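PDB 5X2D: tegumental protein 20.8 kDa from Clonorchis sinensis, which probably binds calcium as a tegumental-allergen-like protein, of which this chain is the dynein light chain-like domain. Local coordinates for residues Ile20-Glu25 against Phe79-Tyr84. Numbering follows the deposited sequence.
Sequences IKIARE and FQFELY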
loop_
_atom_site.group_PDB
_atom_site.type_symbol
_atom_site.label_atom_id
_atom_site.label_comp_id
_atom_site.label_asym_id
_atom_site.label_seq_id
_atom_site.Cartn_x
_atom_site.Cartn_y
_atom_site.Cartn_z
ATOM N N ILE A 20 14.482 -13.961 -4.499
ATOM C CA ILE A 20 15.359 -14.572 -3.534
ATOM C C ILE A 20 16.262 -13.527 -2.894
ATOM O O ILE A 20 16.453 -13.562 -1.685
ATOM C CB ILE A 20 16.191 -15.687 -4.176
ATOM C CG1 ILE A 20 15.309 -16.919 -4.405
ATOM C CG2 ILE A 20 17.385 -16.041 -3.309
ATOM C CD1 ILE A 20 15.992 -18.046 -5.164
ATOM N N LYS A 21 16.767 -12.546 -3.643
ATOM C CA LYS A 21 17.743 -11.664 -2.996
ATOM C C LYS A 21 17.051 -10.650 -2.107
ATOM O O LYS A 21 17.663 -10.111 -1.180
ATOM C CB LYS A 21 18.617 -10.878 -3.994
ATOM C CG LYS A 21 18.805 -11.400 -5.404
ATOM C CD LYS A 21 19.889 -10.542 -6.099
ATOM C CE LYS A 21 19.855 -10.603 -7.621
ATOM N NZ LYS A 21 20.459 -11.888 -8.060
ATOM N N ILE A 22 15.766 -10.424 -2.357
ATOM C CA ILE A 22 14.943 -9.684 -1.421
ATOM C C ILE A 22 14.753 -10.517 -0.148
ATOM O O ILE A 22 14.768 -9.962 0.957
ATOM C CB ILE A 22 13.618 -9.277 -2.067
ATOM C CG1 ILE A 22 13.830 -7.980 -2.862
ATOM C CG2 ILE A 22 12.530 -9.109 -1.019
ATOM C CD1 ILE A 22 12.731 -7.632 -3.859
ATOM N N ALA A 23 14.594 -11.838 -0.300
ATOM C CA ALA A 23 14.508 -12.745 0.863
ATOM C C ALA A 23 15.744 -12.606 1.740
ATOM O O ALA A 23 15.662 -12.265 2.924
ATOM C CB ALA A 23 14.361 -14.174 0.428
ATOM N N ARG A 24 16.888 -12.870 1.112
ATOM C CA ARG A 24 18.212 -12.779 1.717
ATOM C C ARG A 24 18.475 -11.505 2.526
ATOM O O ARG A 24 18.973 -11.573 3.645
ATOM C CB ARG A 24 19.250 -12.866 0.596
ATOM C CG ARG A 24 20.166 -14.075 0.607
ATOM C CD ARG A 24 21.286 -13.898 1.624
ATOM N NE ARG A 24 22.288 -14.957 1.521
ATOM C CZ ARG A 24 23.453 -14.953 2.162
ATOM N NH1 ARG A 24 23.762 -13.952 2.975
ATOM N NH2 ARG A 24 24.301 -15.960 2.005
ATOM N N GLU A 25 18.147 -10.350 1.957
ATOM C CA GLU A 25 18.418 -9.085 2.614
ATOM C C GLU A 25 17.416 -8.821 3.737
ATOM O O GLU A 25 17.764 -8.253 4.779
ATOM C CB GLU A 25 18.394 -7.942 1.578
ATOM C CG GLU A 25 18.589 -6.545 2.144
ATOM C CD GLU A 25 20.043 -6.279 2.536
ATOM O OE1 GLU A 25 20.908 -7.154 2.256
ATOM O OE2 GLU A 25 20.318 -5.186 3.101
ATOM N N PHE A 79 6.787 -7.162 -5.766
ATOM C CA PHE A 79 6.889 -8.398 -5.015
ATOM C C PHE A 79 6.115 -8.213 -3.720
ATOM O O PHE A 79 6.238 -7.167 -3.081
ATOM C CB PHE A 79 8.364 -8.705 -4.763
ATOM C CG PHE A 79 8.624 -9.986 -4.042
ATOM C CD1 PHE A 79 7.705 -11.027 -4.075
ATOM C CD2 PHE A 79 9.827 -10.165 -3.364
ATOM C CE1 PHE A 79 7.976 -12.228 -3.427
ATOM C CE2 PHE A 79 10.110 -11.351 -2.716
ATOM C CZ PHE A 79 9.183 -12.397 -2.754
ATOM N N GLN A 80 5.290 -9.182 -3.334
ATOM C CA GLN A 80 4.544 -9.023 -2.085
ATOM C C GLN A 80 4.566 -10.318 -1.293
ATOM O O GLN A 80 4.048 -11.309 -1.761
ATOM C CB GLN A 80 3.098 -8.588 -2.361
ATOM C CG GLN A 80 2.978 -7.244 -3.079
ATOM C CD GLN A 80 1.550 -6.760 -3.199
ATOM O OE1 GLN A 80 0.641 -7.331 -2.619
ATOM N NE2 GLN A 80 1.338 -5.743 -4.013
ATOM N N PHE A 81 5.145 -10.308 -0.093
ATOM C CA PHE A 81 5.310 -11.539 0.677
ATOM C C PHE A 81 5.175 -11.334 2.178
ATOM O O PHE A 81 5.531 -10.271 2.702
ATOM C CB PHE A 81 6.675 -12.160 0.390
ATOM C CG PHE A 81 7.831 -11.350 0.902
ATOM C CD1 PHE A 81 8.390 -10.330 0.123
ATOM C CD2 PHE A 81 8.365 -11.594 2.162
ATOM C CE1 PHE A 81 9.456 -9.568 0.601
ATOM C CE2 PHE A 81 9.438 -10.831 2.648
ATOM C CZ PHE A 81 9.982 -9.823 1.867
ATOM N N GLU A 82 4.718 -12.385 2.866
ATOM C CA GLU A 82 4.544 -12.393 4.329
ATOM C C GLU A 82 5.716 -13.112 4.979
ATOM O O GLU A 82 6.045 -14.232 4.607
ATOM C CB GLU A 82 3.243 -13.092 4.751
ATOM C CG GLU A 82 1.968 -12.537 4.136
ATOM C CD GLU A 82 0.723 -13.283 4.597
ATOM O OE1 GLU A 82 0.817 -14.082 5.560
ATOM O OE2 GLU A 82 -0.352 -13.074 3.987
ATOM N N LEU A 83 6.370 -12.448 5.914
ATOM C CA LEU A 83 7.431 -13.072 6.690
ATOM C C LEU A 83 7.104 -12.915 8.184
ATOM O O LEU A 83 7.098 -11.789 8.733
ATOM C CB LEU A 83 8.789 -12.458 6.346
ATOM C CG LEU A 83 10.034 -12.931 7.098
ATOM C CD1 LEU A 83 10.523 -14.244 6.521
ATOM C CD2 LEU A 83 11.115 -11.865 6.986
ATOM N N TYR A 84 6.810 -14.057 8.812
ATOM C CA TYR A 84 6.399 -14.118 10.206
ATOM C C TYR A 84 5.163 -13.249 10.475
ATOM O O TYR A 84 5.129 -12.448 11.432
ATOM C CB TYR A 84 7.565 -13.703 11.098
ATOM C CG TYR A 84 8.814 -14.547 10.939
ATOM C CD1 TYR A 84 8.734 -15.916 10.736
ATOM C CD2 TYR A 84 10.079 -13.966 10.969
ATOM C CE1 TYR A 84 9.881 -16.693 10.590
ATOM C CE2 TYR A 84 11.230 -14.734 10.819
ATOM C CZ TYR A 84 11.124 -16.093 10.630
ATOM O OH TYR A 84 12.261 -16.852 10.476
#
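Ile-22 of helix 16-29 meets two phenylalanines of strand 78-83, Phe-79 and Phe-81. All three residues are buried. The contact is wholly apolar.

One methyl does most of the touching. Ile-22 CG2 lies at the edge of the Phe-79 ring, near its plane, 3.7 Å from Phe-79 CE2. The same methyl comes to 3.5 Å from Phe-81 CE1, but it approaches that ring obliquely. Ile-22 points its side chain at the strand. CG2 is anti to the backbone N and CG1 lies beside that N (chi1 -84°), which brings both branches to Phe-79. The CG1 branch adds a smaller contact: Ile-22 CD1 lies 3.9 Å from Phe-79 CD2.

The two rings also touch each other. Phe-81 CD1 lies over one face of the Phe-79 ring, 3.5 Å above its plane and offset toward the rim.

Phe-90 of strand 87-92 also touches Ile-22 and Phe-81. Thr-26 of helix 16-29 packs on Phe-81 and Leu-83, and Met-14 and Gln-19 touch Phe-79.

The contact is part of the hydrophobic core of the dynein light chain-like domain, joining helix 16-29 to the antiparallel sheet. Between 20-25 and 79-84 only carbon atoms meet, so this contact probably rests on close packing and the burial of apolar surface.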